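Local coordinates for protein PES4 (Saccharomyces cerevisiae, PDB 6EXX), which probably binds RNA, including poly(A), poly(U) and mRNA 3'-untranslated regions, and is represented by its fourth RNA recognition motif, at residues D56-R59 and I60-L64. Numbering follows the deposited sequence.
Sequences DATR and IFNFL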
ATOM      1  N   ASP A  56      -9.592  -0.290  -9.433  1.00 12.48           N
ATOM      2  CA  ASP A  56      -9.035   0.608  -8.427  1.00 11.94           C
ATOM      3  C   ASP A  56      -7.667   0.123  -7.962  1.00 10.13           C
ATOM      4  O   ASP A  56      -6.707   0.900  -7.860  1.00 10.93           O
ATOM      5  CB  ASP A  56      -9.947   0.695  -7.204  1.00 12.37           C
ATOM      6  CG  ASP A  56     -11.208   1.513  -7.446  1.00 13.91           C
ATOM      7  OD1 ASP A  56     -11.345   2.134  -8.530  1.00 15.73           O
ATOM      8  OD2 ASP A  56     -12.062   1.540  -6.530  1.00 14.85           O
ATOM      9  N   ALA A  57      -7.575  -1.160  -7.642  1.00  9.11           N
ATOM     10  CA  ALA A  57      -6.325  -1.704  -7.141  1.00  8.49           C
ATOM     11  C   ALA A  57      -5.179  -1.506  -8.131  1.00  8.58           C
ATOM     12  O   ALA A  57      -4.051  -1.217  -7.738  1.00  9.22           O
ATOM     13  CB  ALA A  57      -6.488  -3.173  -6.807  1.00  9.74           C
ATOM     14  N   THR A  58      -5.472  -1.676  -9.410  1.00  8.57           N
ATOM     15  CA  THR A  58      -4.482  -1.547 -10.472  1.00  8.70           C
ATOM     16  C   THR A  58      -3.750  -0.211 -10.403  1.00  7.56           C
ATOM     17  O   THR A  58      -2.528  -0.160 -10.529  1.00  8.22           O
ATOM     18  CB  THR A  58      -5.190  -1.682 -11.839  1.00  9.75           C
ATOM     19  OG1 THR A  58      -5.604  -3.036 -12.026  1.00 10.90           O
ATOM     20  CG2 THR A  58      -4.293  -1.278 -12.993  1.00 10.28           C
ATOM     21  N   ARG A  59      -4.502   0.872 -10.252  1.00  8.23           N
ATOM     22  CA  ARG A  59      -3.880   2.182 -10.311  1.00  9.18           C
ATOM     23  C   ARG A  59      -2.909   2.401  -9.153  1.00  9.49           C
ATOM     24  O   ARG A  59      -1.822   2.961  -9.333  1.00  9.94           O
ATOM     25  CB  ARG A  59      -4.941   3.281 -10.368  1.00 11.95           C
ATOM     26  CG  ARG A  59      -5.924   3.092 -11.520  1.00 14.83           C
ATOM     27  CD  ARG A  59      -6.425   4.393 -12.131  1.00 17.43           C
ATOM     28  NE  ARG A  59      -7.313   5.139 -11.243  1.00 19.74           N
ATOM     29  CZ  ARG A  59      -8.593   4.847 -11.024  1.00 22.01           C
ATOM     30  NH1 ARG A  59      -9.167   3.797 -11.601  1.00 23.05           N
ATOM     31  NH2 ARG A  59      -9.305   5.614 -10.209  1.00 21.51           N
ATOM     32  N   ILE A  60      -3.280   1.943  -7.965  1.00  8.28           N
ATOM     33  CA  ILE A  60      -2.417   2.097  -6.804  1.00  8.28           C
ATOM     34  C   ILE A  60      -1.239   1.109  -6.849  1.00  7.86           C
ATOM     35  O   ILE A  60      -0.107   1.469  -6.521  1.00  8.99           O
ATOM     36  CB  ILE A  60      -3.236   1.980  -5.499  1.00  8.84           C
ATOM     37  CG1 ILE A  60      -4.337   3.050  -5.455  1.00 10.74           C
ATOM     38  CG2 ILE A  60      -2.333   2.067  -4.287  1.00  9.96           C
ATOM     39  CD1 ILE A  60      -3.838   4.470  -5.582  1.00 13.50           C
ATOM     40  N   PHE A  61      -1.483  -0.121  -7.289  1.00  7.64           N
ATOM     41  CA  PHE A  61      -0.405  -1.065  -7.517  1.00  7.80           C
ATOM     42  C   PHE A  61       0.648  -0.477  -8.447  1.00  7.90           C
ATOM     43  O   PHE A  61       1.848  -0.560  -8.194  1.00  8.05           O
ATOM     44  CB  PHE A  61      -0.936  -2.362  -8.117  1.00  8.59           C
ATOM     45  CG  PHE A  61       0.143  -3.314  -8.509  1.00  8.98           C
ATOM     46  CD1 PHE A  61       0.695  -4.175  -7.587  1.00 10.46           C
ATOM     47  CD2 PHE A  61       0.634  -3.336  -9.798  1.00 10.52           C
ATOM     48  CE1 PHE A  61       1.700  -5.049  -7.942  1.00 12.43           C
ATOM     49  CE2 PHE A  61       1.640  -4.208 -10.149  1.00 12.59           C
ATOM     50  CZ  PHE A  61       2.166  -5.067  -9.222  1.00 12.68           C
ATOM     51  N   ASN A  62       0.209   0.118  -9.545  1.00  7.93           N
ATOM     52  CA  ASN A  62       1.153   0.657 -10.509  1.00  7.90           C
ATOM     53  C   ASN A  62       2.045   1.717  -9.874  1.00  7.76           C
ATOM     54  O   ASN A  62       3.240   1.775 -10.155  1.00  8.10           O
ATOM     55  CB  ASN A  62       0.419   1.246 -11.720  1.00  8.64           C
ATOM     56  CG  ASN A  62      -0.143   0.196 -12.646  1.00  8.23           C
ATOM     57  OD1 ASN A  62       0.291  -0.953 -12.650  1.00  9.33           O
ATOM     58  ND2 ASN A  62      -1.084   0.604 -13.478  1.00  9.45           N
ATOM     59  N   PHE A  63       1.458   2.561  -9.035  1.00  7.85           N
ATOM     60  CA  PHE A  63       2.204   3.622  -8.385  1.00  7.75           C
ATOM     61  C   PHE A  63       3.209   3.088  -7.359  1.00  7.32           C
ATOM     62  O   PHE A  63       4.330   3.584  -7.249  1.00  7.67           O
ATOM     63  CB  PHE A  63       1.229   4.593  -7.711  1.00  9.00           C
ATOM     64  CG  PHE A  63       1.891   5.815  -7.144  1.00 10.05           C
ATOM     65  CD1 PHE A  63       2.420   5.796  -5.867  1.00 10.29           C
ATOM     66  CD2 PHE A  63       1.984   6.980  -7.880  1.00 11.95           C
ATOM     67  CE1 PHE A  63       3.038   6.918  -5.334  1.00 12.15           C
ATOM     68  CE2 PHE A  63       2.593   8.106  -7.343  1.00 14.00           C
ATOM     69  CZ  PHE A  63       3.119   8.060  -6.074  1.00 13.85           C
ATOM     70  N   LEU A  64       2.789   2.091  -6.586  1.00  7.58           N
ATOM     71  CA  LEU A  64       3.584   1.618  -5.459  1.00  7.70           C
ATOM     72  C   LEU A  64       4.578   0.529  -5.785  1.00  7.83           C
ATOM     73  O   LEU A  64       5.581   0.410  -5.096  1.00  8.77           O
ATOM     74  CB  LEU A  64       2.683   1.105  -4.346  1.00  8.14           C
ATOM     75  CG  LEU A  64       1.903   2.169  -3.581  1.00  8.89           C
ATOM     76  CD1 LEU A  64       0.919   1.507  -2.637  1.00  9.71           C
ATOM     77  CD2 LEU A  64       2.828   3.112  -2.825  1.00 10.36           C
TER
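The carboxamide of N62 turns one face to the backbone carbonyl of T58: T58 O stands almost directly above N62 CG at 3.2 Å, so the approach is over the plane and not at its rim. The N62 amide nitrogen ND2 meets T58 O at too poor an angle for a hydrogen bond. On the same face but displaced past that nitrogen, T58 CG2 reaches N62 ND2 at 3.8 Å, and the two side chains run side by side. With N62 CG beside its own backbone N (chi1 -74°), the amide folds back over the preceding turn. The F61 ring points off at about a right angle to the N62 side chain and meets the W78 ring with the planes about 30° apart; of its side chain, F61 CB is the atom that touches the preceding turn, 3.3 Å from A57 O. The F63 ring leads away, to a cation-pi contact with R67.

These residues belong to helix 54-64, the second helix of the β-α-β-β-α-β RNA recognition motif, which packs on the antiparallel sheet. Its i to i+4 bonding is uneven. F61 N to A57 O is 2.8 Å and nearly linear (N-H...O 170°). N62 N to T58 O is 2.9 Å. F63 N to R59 O is weak at 3.3 Å. Toward the interior, I60 CG1 lies 4.0 Å from D56 O, and the I60 side chain continues to F51 and I28, while A57 and L64 meet strand 3-10. The polar ends of T58 and R59 are engaged elsewhere: T58 OG1 is hydrogen-bonded to F54 O, and R59 NE forms a salt bridge with E26.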